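Local coordinates for galactose-1-phosphate uridylyltransferase (Pyrobaculum aerophilum str. IM2, PDB 6K5Z), which probably transfers uridylyl groups between UDP-glucose and hexose 1-phosphates such as galactose 1-phosphate, and binds zinc and iron, at residues Leu123-Lys128 against His140-Ile145; Val250-Pro255 against His264-Ile269; Glu180-Phe185 against Thr297-Ala302. All coordinates share one frame; numbering follows the deposited sequence.

Contact 1 of 3, residues Leu123-Lys128 against His140-Ile145; sequences LFFRNK and HSQIYI. With PO4 (phosphate ion), chain J.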
loop_
_atom_site.group_PDB
_atom_site.type_symbol
_atom_site.label_atom_id
_atom_site.label_comp_id
_atom_site.label_asym_id
_atom_site.label_seq_id
_atom_site.Cartn_x
_atom_site.Cartn_y
_atom_site.Cartn_z
ATOM N N LEU B 123 6.821 -16.072 -5.727
ATOM C CA LEU B 123 6.777 -14.948 -4.742
ATOM C C LEU B 123 6.761 -15.522 -3.339
ATOM O O LEU B 123 5.793 -16.186 -2.931
ATOM C CB LEU B 123 5.573 -14.028 -4.959
ATOM C CG LEU B 123 5.420 -12.879 -3.966
ATOM C CD1 LEU B 123 6.431 -11.787 -4.225
ATOM C CD2 LEU B 123 3.995 -12.323 -4.001
ATOM N N PHE B 124 7.847 -15.255 -2.633
ATOM C CA PHE B 124 7.981 -15.561 -1.234
ATOM C C PHE B 124 7.833 -14.308 -0.358
ATOM O O PHE B 124 8.576 -13.308 -0.530
ATOM C CB PHE B 124 9.349 -16.173 -0.951
ATOM C CG PHE B 124 9.598 -16.492 0.517
ATOM C CD1 PHE B 124 8.939 -17.552 1.141
ATOM C CD2 PHE B 124 10.523 -15.748 1.265
ATOM C CE1 PHE B 124 9.202 -17.866 2.483
ATOM C CE2 PHE B 124 10.780 -16.047 2.599
ATOM C CZ PHE B 124 10.119 -17.107 3.212
ATOM N N PHE B 125 6.902 -14.382 0.606
ATOM C CA PHE B 125 6.779 -13.340 1.606
ATOM C C PHE B 125 6.303 -13.855 2.931
ATOM O O PHE B 125 5.846 -15.008 3.056
ATOM C CB PHE B 125 5.861 -12.271 1.112
ATOM C CG PHE B 125 4.452 -12.729 0.902
ATOM C CD1 PHE B 125 4.064 -13.278 -0.319
ATOM C CD2 PHE B 125 3.509 -12.562 1.886
ATOM C CE1 PHE B 125 2.749 -13.656 -0.541
ATOM C CE2 PHE B 125 2.202 -12.950 1.690
ATOM C CZ PHE B 125 1.812 -13.504 0.480
ATOM N N ARG B 126 6.429 -12.981 3.909
ATOM C CA ARG B 126 6.034 -13.260 5.283
ATOM C C ARG B 126 5.418 -12.014 5.915
ATOM O O ARG B 126 6.015 -10.972 5.878
ATOM C CB ARG B 126 7.265 -13.690 6.087
ATOM C CG ARG B 126 7.012 -14.016 7.542
ATOM C CD ARG B 126 8.297 -14.464 8.262
ATOM N NE ARG B 126 7.974 -15.559 9.172
ATOM C CZ ARG B 126 7.478 -15.432 10.395
ATOM N NH1 ARG B 126 7.299 -14.232 10.958
ATOM N NH2 ARG B 126 7.200 -16.511 11.095
ATOM N N ASN B 127 4.219 -12.176 6.474
ATOM C CA ASN B 127 3.563 -11.223 7.359
ATOM C C ASN B 127 3.694 -11.636 8.836
ATOM O O ASN B 127 3.487 -12.807 9.191
ATOM C CB ASN B 127 2.055 -11.206 7.027
ATOM C CG ASN B 127 1.775 -10.742 5.614
ATOM O OD1 ASN B 127 2.414 -9.815 5.135
ATOM N ND2 ASN B 127 0.874 -11.412 4.924
ATOM N N LYS B 128 3.953 -10.669 9.699
ATOM C CA LYS B 128 4.154 -10.936 11.097
ATOM C C LYS B 128 3.516 -9.867 11.972
ATOM O O LYS B 128 3.706 -8.645 11.755
ATOM C CB LYS B 128 5.648 -11.038 11.367
ATOM C CG LYS B 128 5.988 -11.699 12.696
ATOM C CD LYS B 128 6.003 -10.680 13.831
ATOM C CE LYS B 128 6.572 -11.248 15.116
ATOM N NZ LYS B 128 6.857 -10.146 16.090
ATOM N N HIS B 140 4.776 -18.881 10.195
ATOM C CA HIS B 140 4.677 -19.343 8.864
ATOM C C HIS B 140 4.954 -18.228 7.904
ATOM O O HIS B 140 4.883 -17.068 8.267
ATOM C CB HIS B 140 3.291 -19.922 8.644
ATOM C CG HIS B 140 2.219 -18.892 8.716
ATOM N ND1 HIS B 140 1.968 -18.167 9.854
ATOM C CD2 HIS B 140 1.392 -18.408 7.763
ATOM C CE1 HIS B 140 1.013 -17.288 9.598
ATOM N NE2 HIS B 140 0.660 -17.407 8.333
ATOM N N SER B 141 5.271 -18.625 6.674
ATOM C CA SER B 141 5.555 -17.744 5.571
ATOM C C SER B 141 4.681 -18.201 4.396
ATOM O O SER B 141 3.965 -19.224 4.504
ATOM C CB SER B 141 7.047 -17.852 5.226
ATOM O OG SER B 141 7.812 -17.038 6.075
ATOM N N GLN B 142 4.737 -17.454 3.289
ATOM C CA GLN B 142 3.911 -17.765 2.104
ATOM C C GLN B 142 4.692 -17.690 0.821
ATOM O O GLN B 142 5.662 -16.935 0.685
ATOM C CB GLN B 142 2.710 -16.837 1.996
ATOM C CG GLN B 142 1.693 -16.989 3.130
ATOM C CD GLN B 142 0.397 -16.209 2.862
ATOM O OE1 GLN B 142 -0.296 -16.443 1.877
ATOM N NE2 GLN B 142 0.087 -15.273 3.725
ATOM N N ILE B 143 4.263 -18.542 -0.101
ATOM C CA ILE B 143 4.754 -18.604 -1.457
ATOM C C ILE B 143 3.523 -18.452 -2.315
ATOM O O ILE B 143 2.543 -19.149 -2.084
ATOM C CB ILE B 143 5.420 -19.982 -1.734
ATOM C CG1 ILE B 143 6.745 -20.063 -0.975
ATOM C CG2 ILE B 143 5.672 -20.215 -3.233
ATOM C CD1 ILE B 143 7.268 -21.478 -0.792
ATOM N N TYR B 144 3.559 -17.537 -3.281
ATOM C CA TYR B 144 2.632 -17.585 -4.433
ATOM C C TYR B 144 3.474 -17.917 -5.675
ATOM O O TYR B 144 4.441 -17.227 -5.966
ATOM C CB TYR B 144 1.901 -16.246 -4.732
ATOM C CG TYR B 144 0.902 -15.701 -3.740
ATOM C CD1 TYR B 144 0.194 -16.539 -2.894
ATOM C CD2 TYR B 144 0.622 -14.320 -3.687
ATOM C CE1 TYR B 144 -0.736 -16.033 -2.011
ATOM C CE2 TYR B 144 -0.308 -13.802 -2.782
ATOM C CZ TYR B 144 -0.974 -14.669 -1.941
ATOM O OH TYR B 144 -1.906 -14.266 -1.034
ATOM N N ILE B 145 3.067 -18.951 -6.398
ATOM C CA ILE B 145 3.641 -19.305 -7.702
ATOM C C ILE B 145 2.661 -18.761 -8.753
ATOM O O ILE B 145 1.517 -19.228 -8.835
ATOM C CB ILE B 145 3.833 -20.836 -7.785
ATOM C CG1 ILE B 145 4.979 -21.264 -6.876
ATOM C CG2 ILE B 145 4.094 -21.322 -9.214
ATOM C CD1 ILE B 145 4.873 -22.718 -6.456
HETATM P P PO4 J . -2.542 -14.997 8.332
HETATM O O1 PO4 J . -2.830 -14.852 9.820
HETATM O O2 PO4 J . -3.817 -15.517 7.655
HETATM O O3 PO4 J . -1.435 -15.989 8.123
HETATM O O4 PO4 J . -2.039 -13.688 7.725
HETATM O O HOH W 1 3.366 -15.273 10.053
HETATM O O HOH W 2 3.281 -15.185 6.332
#
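The F125 ring turns its edge into the face of the Y144 ring, with CE1 over that face near its rim: a T-shaped pair with centroids 5.2 Å apart and planes at 73°. Q142, directly across from F125, comes over a face of the same phenyl ring, its CB 4.0 Å from the ring centroid in a CH-pi contact. Its amide lies by the CE2-CZ side of the ring, NE2 3.7 Å from F125 CE2. With CG held between its own backbone N and carbonyl carbon (chi1 64°), F125 brings its ring end in toward strand 140-145. L123 runs alongside Y144, CD2 against CD2.

On the face of F124 and I143, I143 CG1 meets the F124 ring at its edge, 3.9 Å from CD1. Further along, S141 CB comes within 3.5 Å of F124 CE1, and S141 OG packs beside the R126 chain; both S141 and R126 find their stronger polar partner in E82. Four backbone hydrogen bonds join L123 to Y144 and F125 to Q142, L123 N to Y144 O measuring 2.7 Å. Past them a water takes over, accepting from N127 N and donating to H140 O.

H140 turns away from the partner strand and gives NE2 to O3 of a phosphate ion, probably from the crystallisation liquor, at 2.5 Å; its ND1 is hydrogen-bonded to H138 O. This antiparallel beta hairpin of the half-barrel sheet carries Y144, a UDP-binding residue of this protein though no UDP is bound here, and H140, predicted to form the UMP-histidine intermediate of this transferase family.

Contact 2 of 3, residues Val250-Pro255 against His264-Ile269; sequences VLHQAP and HLHFEI. With FE (Fe (III) ion), chain I.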
loop_
_atom_site.group_PDB
_atom_site.type_symbol
_atom_site.label_atom_id
_atom_site.label_comp_id
_atom_site.label_asym_id
_atom_site.label_seq_id
_atom_site.Cartn_x
_atom_site.Cartn_y
_atom_site.Cartn_z
ATOM N N VAL B 250 9.421 -9.482 2.058
ATOM C CA VAL B 250 9.186 -9.987 0.695
ATOM C C VAL B 250 10.505 -10.304 -0.027
ATOM O O VAL B 250 11.498 -9.599 0.132
ATOM C CB VAL B 250 8.363 -8.989 -0.115
ATOM C CG1 VAL B 250 9.100 -7.662 -0.290
ATOM C CG2 VAL B 250 7.966 -9.564 -1.455
ATOM N N LEU B 251 10.511 -11.386 -0.813
ATOM C CA LEU B 251 11.665 -11.712 -1.629
ATOM C C LEU B 251 11.470 -11.097 -3.001
ATOM O O LEU B 251 10.533 -11.426 -3.719
ATOM C CB LEU B 251 11.864 -13.218 -1.744
ATOM C CG LEU B 251 12.995 -13.722 -2.651
ATOM C CD1 LEU B 251 14.321 -13.060 -2.334
ATOM C CD2 LEU B 251 13.132 -15.243 -2.532
ATOM N N HIS B 252 12.353 -10.186 -3.351
ATOM C CA HIS B 252 12.363 -9.616 -4.709
ATOM C C HIS B 252 13.493 -10.280 -5.491
ATOM O O HIS B 252 14.663 -10.090 -5.178
ATOM C CB HIS B 252 12.574 -8.098 -4.674
ATOM C CG HIS B 252 11.360 -7.315 -4.252
ATOM N ND1 HIS B 252 11.368 -5.937 -4.152
ATOM C CD2 HIS B 252 10.111 -7.705 -3.898
ATOM C CE1 HIS B 252 10.179 -5.518 -3.774
ATOM N NE2 HIS B 252 9.396 -6.568 -3.625
ATOM N N GLN B 253 13.128 -11.058 -6.489
ATOM C CA GLN B 253 14.084 -11.792 -7.301
ATOM C C GLN B 253 13.547 -11.745 -8.734
ATOM O O GLN B 253 12.429 -11.214 -8.969
ATOM C CB GLN B 253 14.206 -13.254 -6.789
ATOM C CG GLN B 253 12.920 -14.092 -6.948
ATOM C CD GLN B 253 13.060 -15.584 -6.613
ATOM O OE1 GLN B 253 14.107 -16.172 -6.828
ATOM N NE2 GLN B 253 11.969 -16.207 -6.139
ATOM N N ALA B 254 14.295 -12.316 -9.681
ATOM C CA ALA B 254 13.968 -12.157 -11.122
ATOM C C ALA B 254 12.856 -13.085 -11.462
ATOM O O ALA B 254 12.499 -13.915 -10.643
ATOM C CB ALA B 254 15.173 -12.449 -11.998
ATOM N N PRO B 255 12.263 -12.952 -12.656
ATOM C CA PRO B 255 11.217 -13.969 -12.976
ATOM C C PRO B 255 11.794 -15.356 -13.254
ATOM O O PRO B 255 13.024 -15.507 -13.414
ATOM C CB PRO B 255 10.498 -13.386 -14.207
ATOM C CG PRO B 255 10.890 -11.928 -14.222
ATOM C CD PRO B 255 12.283 -11.863 -13.647
ATOM N N HIS B 264 19.022 -7.980 -9.285
ATOM C CA HIS B 264 19.753 -8.635 -8.217
ATOM C C HIS B 264 18.716 -8.886 -7.082
ATOM O O HIS B 264 18.025 -7.951 -6.651
ATOM C CB HIS B 264 20.837 -7.651 -7.803
ATOM C CG HIS B 264 21.803 -8.133 -6.763
ATOM N ND1 HIS B 264 23.009 -7.494 -6.551
ATOM C CD2 HIS B 264 21.752 -9.143 -5.859
ATOM C CE1 HIS B 264 23.662 -8.091 -5.571
ATOM N NE2 HIS B 264 22.922 -9.091 -5.128
ATOM N N LEU B 265 18.603 -10.135 -6.617
ATOM C CA LEU B 265 17.570 -10.510 -5.634
ATOM C C LEU B 265 17.798 -9.885 -4.269
ATOM O O LEU B 265 18.944 -9.629 -3.885
ATOM C CB LEU B 265 17.429 -12.036 -5.477
ATOM C CG LEU B 265 18.541 -12.817 -4.736
ATOM C CD1 LEU B 265 18.479 -12.750 -3.198
ATOM C CD2 LEU B 265 18.501 -14.279 -5.197
ATOM N N HIS B 266 16.704 -9.638 -3.550
ATOM C CA HIS B 266 16.783 -9.050 -2.191
ATOM C C HIS B 266 15.517 -9.269 -1.384
ATOM O O HIS B 266 14.433 -9.533 -1.926
ATOM C CB HIS B 266 17.163 -7.584 -2.214
ATOM C CG HIS B 266 16.389 -6.766 -3.195
ATOM N ND1 HIS B 266 16.479 -6.950 -4.560
ATOM C CD2 HIS B 266 15.537 -5.729 -3.011
ATOM C CE1 HIS B 266 15.697 -6.085 -5.172
ATOM N NE2 HIS B 266 15.114 -5.339 -4.254
ATOM N N PHE B 267 15.711 -9.280 -0.074
ATOM C CA PHE B 267 14.628 -9.393 0.869
ATOM C C PHE B 267 14.411 -7.987 1.347
ATOM O O PHE B 267 15.388 -7.322 1.717
ATOM C CB PHE B 267 14.983 -10.272 2.054
ATOM C CG PHE B 267 15.025 -11.728 1.718
ATOM C CD1 PHE B 267 16.179 -12.279 1.155
ATOM C CD2 PHE B 267 13.919 -12.534 1.952
ATOM C CE1 PHE B 267 16.214 -13.623 0.824
ATOM C CE2 PHE B 267 13.937 -13.868 1.627
ATOM C CZ PHE B 267 15.085 -14.429 1.059
ATOM N N GLU B 268 13.151 -7.547 1.311
ATOM C CA GLU B 268 12.746 -6.269 1.910
ATOM C C GLU B 268 11.949 -6.580 3.119
ATOM O O GLU B 268 11.024 -7.408 3.082
ATOM C CB GLU B 268 11.924 -5.405 0.948
ATOM C CG GLU B 268 12.703 -5.043 -0.311
ATOM C CD GLU B 268 12.086 -4.003 -1.227
ATOM O OE1 GLU B 268 10.884 -3.750 -1.204
ATOM O OE2 GLU B 268 12.857 -3.419 -2.003
ATOM N N ILE B 269 12.308 -5.888 4.191
ATOM C CA ILE B 269 11.658 -6.010 5.456
ATOM C C ILE B 269 11.057 -4.650 5.823
ATOM O O ILE B 269 11.789 -3.734 6.170
ATOM C CB ILE B 269 12.676 -6.465 6.530
ATOM C CG1 ILE B 269 13.244 -7.846 6.180
ATOM C CG2 ILE B 269 12.043 -6.530 7.913
ATOM C CD1 ILE B 269 14.499 -8.170 6.973
HETATM FE FE FE I . 13.012 -4.102 -4.144
HETATM O O HOH W 3 14.950 -2.583 -3.803
#
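Strands 250-252 and 266-269 run antiparallel, their directions 147° apart, and are joined by two hydrogen-bonded pairs. V250 and E268 exchange hydrogen bonds at one end, V250 N to E268 O at 2.8 Å; H252 and H266 do so at the other, where H252 N reaches H266 O at 2.6 Å. L251 and F267 face each other between them as the non-hydrogen-bonded pair.

L251 CD1 stands over one face of the F267 ring, 3.8 Å from its centroid. Were F267 replaced by an alanine, L251 CD1 would probably lose the ring beneath it and a gap would open toward L226 of helix 220-240, which also packs on F267.

The other side of the sheet holds iron. H252 ND1 binds it at 2.5 Å, H266 NE2 at 2.4 Å and E268 OE2 at 2.2 Å; a water joins them, and both carboxylate oxygens of E156 complete the set. The H252 ring points its edge, off centre, toward the face of H266, planes at 83°, while H252 CB sits over that same imidazole. Swung between its backbone N and carbonyl carbon (chi1 48°), H266 presents NE2 to the metal, and its ND1 donates in the ring plane to H264 O, 2.8 Å away. H252 NE2 is hydrogen-bonded to G288 O of the second subunit, and E268 OE1 to Y270 OH.

H264 itself ligates a zinc with C170, C173 and H211. The iron thus cross-links neighbouring strands, and the ND1 bond, together with the NE2-iron bond, helps fix the rotation of H266 by tying it to the backbone of a zinc ligand.

Contact 3 of 3, residues Glu180-Phe185 against Thr297-Ala302; sequences EKRLVF and TPEETA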
loop_
_atom_site.group_PDB
_atom_site.type_symbol
_atom_site.label_atom_id
_atom_site.label_comp_id
_atom_site.label_asym_id
_atom_site.label_seq_id
_atom_site.Cartn_x
_atom_site.Cartn_y
_atom_site.Cartn_z
ATOM N N GLU B 180 27.568 1.731 3.398
ATOM C CA GLU B 180 28.210 1.257 4.618
ATOM C C GLU B 180 27.765 2.021 5.867
ATOM O O GLU B 180 27.685 1.453 6.954
ATOM C CB GLU B 180 29.732 1.278 4.478
ATOM C CG GLU B 180 30.431 0.288 5.394
ATOM C CD GLU B 180 31.656 -0.328 4.752
ATOM O OE1 GLU B 180 32.483 0.429 4.204
ATOM O OE2 GLU B 180 31.786 -1.569 4.796
ATOM N N LYS B 181 27.473 3.310 5.705
ATOM C CA LYS B 181 27.027 4.145 6.820
ATOM C C LYS B 181 25.676 3.699 7.363
ATOM O O LYS B 181 25.439 3.715 8.570
ATOM C CB LYS B 181 26.974 5.621 6.428
ATOM C CG LYS B 181 26.288 6.496 7.466
ATOM C CD LYS B 181 26.463 7.976 7.167
ATOM C CE LYS B 181 27.857 8.452 7.541
ATOM N NZ LYS B 181 28.095 8.354 9.007
ATOM N N ARG B 182 24.817 3.272 6.448
ATOM C CA ARG B 182 23.467 2.834 6.752
ATOM C C ARG B 182 23.458 1.351 6.955
ATOM O O ARG B 182 22.421 0.730 7.001
ATOM C CB ARG B 182 22.477 3.210 5.638
ATOM C CG ARG B 182 22.038 4.665 5.615
ATOM C CD ARG B 182 20.949 4.919 4.587
ATOM N NE ARG B 182 21.392 4.628 3.234
ATOM C CZ ARG B 182 22.134 5.442 2.508
ATOM N NH1 ARG B 182 22.515 6.594 3.008
ATOM N NH2 ARG B 182 22.498 5.105 1.291
ATOM N N LEU B 183 24.645 0.784 7.003
ATOM C CA LEU B 183 24.817 -0.641 7.243
ATOM C C LEU B 183 24.241 -1.064 8.607
ATOM O O LEU B 183 24.419 -0.394 9.640
ATOM C CB LEU B 183 26.290 -0.986 7.156
ATOM C CG LEU B 183 26.674 -2.446 7.075
ATOM C CD1 LEU B 183 26.265 -3.028 5.743
ATOM C CD2 LEU B 183 28.183 -2.568 7.273
ATOM N N VAL B 184 23.497 -2.153 8.588
ATOM C CA VAL B 184 22.973 -2.713 9.810
ATOM C C VAL B 184 23.739 -3.987 10.196
ATOM O O VAL B 184 23.993 -4.227 11.381
ATOM C CB VAL B 184 21.450 -2.929 9.642
ATOM C CG1 VAL B 184 20.872 -3.807 10.730
ATOM C CG2 VAL B 184 20.745 -1.581 9.654
ATOM N N PHE B 185 24.079 -4.796 9.187
ATOM C CA PHE B 185 24.712 -6.080 9.380
ATOM C C PHE B 185 25.266 -6.614 8.065
ATOM O O PHE B 185 24.674 -6.395 6.989
ATOM C CB PHE B 185 23.719 -7.120 9.938
ATOM C CG PHE B 185 24.346 -8.473 10.195
ATOM C CD1 PHE B 185 25.149 -8.681 11.325
ATOM C CD2 PHE B 185 24.179 -9.527 9.288
ATOM C CE1 PHE B 185 25.745 -9.923 11.559
ATOM C CE2 PHE B 185 24.789 -10.760 9.509
ATOM C CZ PHE B 185 25.564 -10.964 10.653
ATOM N N THR B 297 15.096 10.411 9.862
ATOM C CA THR B 297 16.007 10.122 8.760
ATOM C C THR B 297 16.289 8.597 8.752
ATOM O O THR B 297 16.319 7.968 9.808
ATOM C CB THR B 297 17.353 10.937 8.871
ATOM O OG1 THR B 297 18.244 10.326 9.823
ATOM C CG2 THR B 297 17.133 12.469 9.264
ATOM N N PRO B 298 16.469 7.992 7.573
ATOM C CA PRO B 298 16.973 6.612 7.433
ATOM C C PRO B 298 18.319 6.333 8.092
ATOM O O PRO B 298 18.557 5.234 8.608
ATOM C CB PRO B 298 17.115 6.452 5.917
ATOM C CG PRO B 298 16.047 7.337 5.353
ATOM C CD PRO B 298 15.882 8.484 6.312
ATOM N N GLU B 299 19.182 7.335 8.061
ATOM C CA GLU B 299 20.516 7.278 8.649
ATOM C C GLU B 299 20.347 7.093 10.167
ATOM O O GLU B 299 20.905 6.153 10.738
ATOM C CB GLU B 299 21.301 8.561 8.288
ATOM C CG GLU B 299 21.701 8.681 6.806
ATOM C CD GLU B 299 20.548 8.957 5.826
ATOM O OE1 GLU B 299 19.556 9.661 6.210
ATOM O OE2 GLU B 299 20.641 8.464 4.658
ATOM N N GLU B 300 19.536 7.939 10.808
ATOM C CA GLU B 300 19.265 7.798 12.248
ATOM C C GLU B 300 18.604 6.452 12.588
ATOM O O GLU B 300 18.908 5.852 13.628
ATOM C CB GLU B 300 18.425 8.957 12.779
ATOM C CG GLU B 300 18.329 9.041 14.303
ATOM C CD GLU B 300 17.482 10.227 14.790
ATOM O OE1 GLU B 300 17.518 11.314 14.156
ATOM O OE2 GLU B 300 16.777 10.089 15.824
ATOM N N THR B 301 17.732 5.972 11.701
ATOM C CA THR B 301 17.050 4.682 11.898
ATOM C C THR B 301 18.015 3.465 11.751
ATOM O O THR B 301 17.966 2.542 12.564
ATOM C CB THR B 301 15.778 4.607 11.014
ATOM O OG1 THR B 301 14.946 5.726 11.339
ATOM C CG2 THR B 301 14.965 3.348 11.262
ATOM N N ALA B 302 18.915 3.481 10.778
ATOM C CA ALA B 302 19.999 2.483 10.764
ATOM C C ALA B 302 20.770 2.441 12.098
ATOM O O ALA B 302 21.067 1.373 12.607
ATOM C CB ALA B 302 20.964 2.714 9.595
#
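R182 and E299 form the salt bridge here, NH1 to OE2 at 3.1 Å. As a hydrogen bond it is weak, bent to 129° at the hydrogen; the carboxylate oxygen approaches the guanidinium obliquely, and the two planes stand 85° apart. The two side chains run alongside each other, and R182 CD also comes to 3.6 Å from E299 OE2. The stronger partner of R182 is E179, on NH2, while the second subunit supplies further salt bridges, its E65 to R182 NH1 and its R4 to E299 OE1. Arginines and acids are therefore interleaved across the dimer interface, which probably offsets the closeness of E299 to E65 of the second subunit.

Behind E299 the helix start is well tied. T297 is the N-cap, its OG1 accepting from E300 N at 2.9 Å, while T297 O takes both T301 N and T301 OG1, which reach it from opposite faces of its carbonyl plane. The opposing segment is a type I turn, E180 to L183, leading into strand 183-186, an outermost strand within this chain of the large antiparallel half-barrel sheet. V184 and F185 together face A192 there in a classic beta bulge. Helix 298-312, the last in the chain, packs against this margin from P298 as far as L309, which touches both V184 and F185.

The packing centres on A302, whose CB points at the turn and rests 3.6 Å from R182 O. V184 adds an apolar contact beside it, its CG2 coming 4.3 Å from A302 CB. R182 packs here too, with its aliphatic part: CD lies 4.3 Å from P298 CB.

How the contacts relate
All three contacts reach one antiparallel sheet. Contacts 1 and 2 lie deep in its middle, centres about 12 Å apart, on neighbouring strands: F124 O takes a probable hydrogen bond from L251 N at 2.7 Å, and the rings of F124 and F267 pack together. This seam brings the N-terminal and C-terminal halves of the chain together. Contact 3 is peripheral, its centre about 21 Å from that of the chain, yet largely buried at the dimer interface; its closure encloses contact 2 along the sequence. Aromatic pairing and a predicted catalytic histidine mark contact 1, metal ligation contact 2, and shared ion pairs with small apolar packing contact 3. The second subunit touches all three.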